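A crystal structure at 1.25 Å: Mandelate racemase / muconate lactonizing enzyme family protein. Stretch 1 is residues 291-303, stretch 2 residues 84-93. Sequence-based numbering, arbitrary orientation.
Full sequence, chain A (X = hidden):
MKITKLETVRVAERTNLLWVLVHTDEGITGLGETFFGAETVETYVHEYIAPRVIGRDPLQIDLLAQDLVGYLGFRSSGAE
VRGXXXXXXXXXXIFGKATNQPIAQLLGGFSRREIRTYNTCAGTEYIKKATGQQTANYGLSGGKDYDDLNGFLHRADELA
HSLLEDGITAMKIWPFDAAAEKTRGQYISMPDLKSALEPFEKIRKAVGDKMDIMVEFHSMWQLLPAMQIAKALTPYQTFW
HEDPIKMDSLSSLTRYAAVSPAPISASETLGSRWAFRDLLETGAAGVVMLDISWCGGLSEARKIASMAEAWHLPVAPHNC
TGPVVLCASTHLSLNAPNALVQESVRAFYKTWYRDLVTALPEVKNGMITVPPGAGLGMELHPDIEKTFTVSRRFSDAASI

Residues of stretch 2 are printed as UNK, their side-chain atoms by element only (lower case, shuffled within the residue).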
# COMPACT_ATOMS: atom_id res chain seq x y z
N ASP A 291 -18.35 3.85 25.18
CA ASP A 291 -19.28 3.83 26.30
C ASP A 291 -19.02 2.53 27.03
O ASP A 291 -19.14 1.45 26.45
CB ASP A 291 -20.72 3.92 25.79
CG ASP A 291 -21.74 3.92 26.90
OD1 ASP A 291 -21.71 2.98 27.72
OD2 ASP A 291 -22.57 4.86 26.97
N ILE A 292 -18.63 2.63 28.30
CA ILE A 292 -18.22 1.45 29.05
C ILE A 292 -19.32 0.41 29.16
O ILE A 292 -19.03 -0.78 29.30
CB ILE A 292 -17.73 1.82 30.47
CG1 ILE A 292 -18.83 2.51 31.27
CG2 ILE A 292 -16.48 2.69 30.40
CD1 ILE A 292 -18.42 2.74 32.70
N SER A 293 -20.58 0.84 29.09
CA SER A 293 -21.72 -0.07 29.18
C SER A 293 -22.15 -0.66 27.84
O SER A 293 -23.08 -1.48 27.80
CB SER A 293 -22.92 0.60 29.87
OG SER A 293 -23.59 1.52 29.02
N TRP A 294 -21.49 -0.23 26.76
CA TRP A 294 -21.80 -0.67 25.40
C TRP A 294 -20.61 -1.37 24.74
O TRP A 294 -20.77 -1.92 23.66
CB TRP A 294 -22.22 0.51 24.52
CG TRP A 294 -23.48 1.21 24.94
CD1 TRP A 294 -24.42 0.74 25.83
CD2 TRP A 294 -23.93 2.51 24.53
NE1 TRP A 294 -25.42 1.67 25.97
CE2 TRP A 294 -25.15 2.76 25.19
CE3 TRP A 294 -23.44 3.47 23.64
CZ2 TRP A 294 -25.88 3.94 25.00
CZ3 TRP A 294 -24.15 4.65 23.46
CH2 TRP A 294 -25.36 4.86 24.13
N CYS A 295 -19.42 -1.33 25.36
CA CYS A 295 -18.19 -1.73 24.66
C CYS A 295 -17.51 -2.95 25.24
O CYS A 295 -16.46 -3.35 24.72
CB CYS A 295 -17.18 -0.57 24.64
SG CYS A 295 -16.35 -0.26 26.21
N GLY A 296 -18.05 -3.50 26.32
CA GLY A 296 -17.41 -4.61 27.01
C GLY A 296 -16.96 -4.28 28.43
O GLY A 296 -16.13 -5.00 29.01
N GLY A 297 -17.45 -3.19 28.99
CA GLY A 297 -17.21 -2.88 30.39
C GLY A 297 -15.96 -2.07 30.62
O GLY A 297 -15.26 -1.67 29.68
N LEU A 298 -15.65 -1.84 31.89
CA LEU A 298 -14.38 -1.23 32.25
C LEU A 298 -13.23 -2.11 31.77
O LEU A 298 -12.15 -1.60 31.46
CB LEU A 298 -14.30 -1.02 33.76
CG LEU A 298 -15.07 0.17 34.30
CD1 LEU A 298 -15.27 0.08 35.81
CD2 LEU A 298 -14.39 1.48 33.94
N SER A 299 -13.43 -3.42 31.72
CA SER A 299 -12.37 -4.34 31.28
C SER A 299 -11.93 -4.06 29.84
O SER A 299 -10.73 -3.91 29.58
CB SER A 299 -12.80 -5.79 31.47
OG SER A 299 -12.89 -6.07 32.86
N GLU A 300 -12.86 -3.97 28.90
CA GLU A 300 -12.46 -3.61 27.54
C GLU A 300 -12.05 -2.15 27.47
O GLU A 300 -11.06 -1.83 26.81
CB GLU A 300 -13.54 -3.92 26.50
CG GLU A 300 -13.70 -5.40 26.23
CD GLU A 300 -12.42 -6.06 25.72
OE1 GLU A 300 -11.82 -5.56 24.75
OE2 GLU A 300 -12.02 -7.11 26.28
N ALA A 301 -12.77 -1.26 28.15
CA ALA A 301 -12.52 0.17 28.05
C ALA A 301 -11.12 0.55 28.48
O ALA A 301 -10.47 1.39 27.85
CB ALA A 301 -13.55 0.95 28.82
N ARG A 302 -10.63 -0.05 29.56
CA ARG A 302 -9.31 0.32 30.06
C ARG A 302 -8.23 -0.07 29.05
O ARG A 302 -7.20 0.60 28.92
CB ARG A 302 -9.04 -0.28 31.46
CG ARG A 302 -8.77 -1.78 31.51
CD ARG A 302 -8.99 -2.31 32.91
NE ARG A 302 -8.65 -3.72 33.09
CZ ARG A 302 -7.65 -4.15 33.85
NH1 ARG A 302 -6.84 -3.29 34.46
NH2 ARG A 302 -7.44 -5.45 33.99
N LYS A 303 -8.46 -1.17 28.35
CA LYS A 303 -7.50 -1.67 27.38
C LYS A 303 -7.58 -0.85 26.09
O LYS A 303 -6.57 -0.59 25.44
CB LYS A 303 -7.74 -3.17 27.14
CG LYS A 303 -7.56 -3.98 28.42
CD LYS A 303 -8.07 -5.40 28.32
CE LYS A 303 -8.10 -6.03 29.72
NZ LYS A 303 -8.61 -7.42 29.67
N UNK A 84 -23.17 -7.97 29.25
CA UNK A 84 -21.83 -8.30 29.71
C UNK A 84 -21.13 -7.10 30.33
O UNK A 84 -20.39 -7.22 31.31
n UNK A 84 -20.85 -10.49 26.85
o UNK A 84 -22.23 -10.83 28.59
c UNK A 84 -21.41 -10.13 28.01
c UNK A 84 -20.95 -8.81 28.56
N UNK A 85 -21.36 -5.94 29.74
CA UNK A 85 -20.70 -4.71 30.18
C UNK A 85 -21.23 -4.25 31.54
O UNK A 85 -20.44 -3.86 32.41
o UNK A 85 -20.37 -3.96 27.87
c UNK A 85 -20.90 -3.60 29.14
N UNK A 86 -22.54 -4.30 31.72
CA UNK A 86 -23.13 -3.96 33.01
C UNK A 86 -22.60 -4.91 34.08
O UNK A 86 -22.23 -4.48 35.18
c UNK A 86 -24.63 -4.05 32.94
N UNK A 87 -22.54 -6.20 33.76
CA UNK A 87 -21.99 -7.20 34.67
C UNK A 87 -20.54 -6.89 35.04
O UNK A 87 -20.16 -6.94 36.21
c UNK A 87 -21.55 -9.70 34.87
c UNK A 87 -20.42 -11.75 36.37
c UNK A 87 -20.35 -10.30 34.48
c UNK A 87 -22.15 -8.60 34.05
c UNK A 87 -19.79 -11.32 35.23
c UNK A 87 -21.61 -11.16 36.78
c UNK A 87 -22.17 -10.15 36.02
N UNK A 88 -19.73 -6.53 34.04
CA UNK A 88 -18.32 -6.21 34.28
C UNK A 88 -18.16 -5.02 35.23
O UNK A 88 -17.31 -5.04 36.13
c UNK A 88 -17.63 -5.93 32.94
o UNK A 88 -15.38 -6.60 33.30
c UNK A 88 -16.15 -5.64 33.11
o UNK A 88 -15.78 -4.44 33.04
N UNK A 89 -18.97 -3.99 35.05
CA UNK A 89 -18.92 -2.83 35.94
C UNK A 89 -19.18 -3.27 37.39
O UNK A 89 -18.49 -2.86 38.32
c UNK A 89 -19.48 -1.16 34.12
c UNK A 89 -20.56 -0.35 33.42
c UNK A 89 -19.97 -0.60 36.52
c UNK A 89 -19.91 -1.71 35.48
N UNK A 90 -20.17 -4.14 37.57
CA UNK A 90 -20.49 -4.65 38.90
C UNK A 90 -19.31 -5.42 39.50
O UNK A 90 -19.06 -5.33 40.71
c UNK A 90 -21.72 -5.54 38.84
N UNK A 91 -18.57 -6.16 38.68
CA UNK A 91 -17.38 -6.85 39.19
C UNK A 91 -16.32 -5.88 39.68
O UNK A 91 -15.69 -6.10 40.71
c UNK A 91 -17.64 -8.93 37.65
c UNK A 91 -16.76 -7.79 38.15
c UNK A 91 -18.18 -9.77 38.81
c UNK A 91 -16.83 -9.78 36.68
N UNK A 92 -16.12 -4.78 38.95
CA UNK A 92 -15.15 -3.79 39.40
C UNK A 92 -15.58 -3.15 40.73
O UNK A 92 -14.75 -2.86 41.59
n UNK A 92 -13.18 -4.24 35.38
c UNK A 92 -12.55 -3.31 37.32
c UNK A 92 -13.97 -3.27 37.24
c UNK A 92 -9.84 -3.70 36.84
c UNK A 92 -14.31 -3.86 36.06
c UNK A 92 -12.09 -3.93 36.14
c UNK A 92 -11.62 -2.89 38.28
c UNK A 92 -14.90 -2.75 38.29
c UNK A 92 -10.73 -4.13 35.89
c UNK A 92 -10.27 -3.10 38.03
N UNK A 93 -16.89 -2.93 40.89
CA UNK A 93 -17.44 -2.42 42.15
C UNK A 93 -17.16 -3.41 43.29
O UNK A 93 -16.70 -3.01 44.35
c UNK A 93 -18.94 -2.18 41.96
c UNK A 93 -19.57 -1.38 43.07
o UNK A 93 -18.93 -0.47 43.65
o UNK A 93 -20.76 -1.68 43.35

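Position 84 carries two carbons, the second bearing one oxygen and one nitrogen, a short amide whose side chain makes no contact with stretch 1: Asn84. Its amide is hydrogen-bonded elsewhere in the structure.

Position 85 has one carbon followed by one oxygen. The carbon, CB, lies 3.4 Å from Ile292 O and 3.3 Å from Ser293 O; the oxygen accepts a hydrogen bond from Gly296 N at 2.8 Å (N-H...O angle 133°). A single carbon ending in a hydroxyl is Ser85. Its CA is 3.9 Å from the CA of Gly297, an approach that puts the two backbones in van der Waals contact.

Position 86 has one carbon and no contact, hence Ala86. Position 87 has one carbon and a ring of six carbons with no heteroatom, out of reach of stretch 1: Phe87, chi1 t.

Position 88 shows two carbons, the second carrying two oxygens, a short carboxylate. One oxygen accepts from Ser299 OG at 2.6 Å, the other from Ser299 N at 2.9 Å (162°): Asp88, with chi1 at -178° (t), OD1 facing the hydroxyl and OD2 the amide. Leu298 N is also 2.8 Å from OD2, but its angle is too poor for a hydrogen bond.

Position 89 has four carbons, forked at the first, with one arm two carbons long. Although its CA-to-CB bond points sideways, the end of the side chain comes nearer, and the tip of the longer arm meets Ile292 CD1 at 3.8 Å: Ile89, the tip being CD1.

Position 90, one carbon, is Ala90; position 91, four carbons forked at the second, is Leu91. Neither touches stretch 1.

Position 92 has one carbon and then fused five- and six-membered rings holding eight carbons and one nitrogen, which only an indole explains. The ring nitrogen donates to Ser299 OG at 3.1 Å (164°), near the ring plane. Leu298 CB lies over the face, 3.9 Å from the five-membered-ring centroid and 26° off its normal, a CH-pi contact. A six-membered-ring carbon sits 3.5 Å from Arg302 NE, over one face of the guanidinium: Trp92, the carbon being CZ2.

Position 93, two carbons with two oxygens on the second, makes no contact and is Asp93, bonded elsewhere in the structure.

The helices cross at 89°, and 518 Å² is buried. Positions 85, 88, 89 and 92, spaced along one side of the helix, supply most of the contact. Ser299 OG links indole to carboxylate, accepting from Trp92 and donating to Asp88. Glycine at 297 suits the approach: an ideal CB on Gly297 would stand 2.3 Å from Asp88 OD2, a clash, and its backbone angles alone already call for glycine.

Stretch 2 (84-93) NSAFDIALWD
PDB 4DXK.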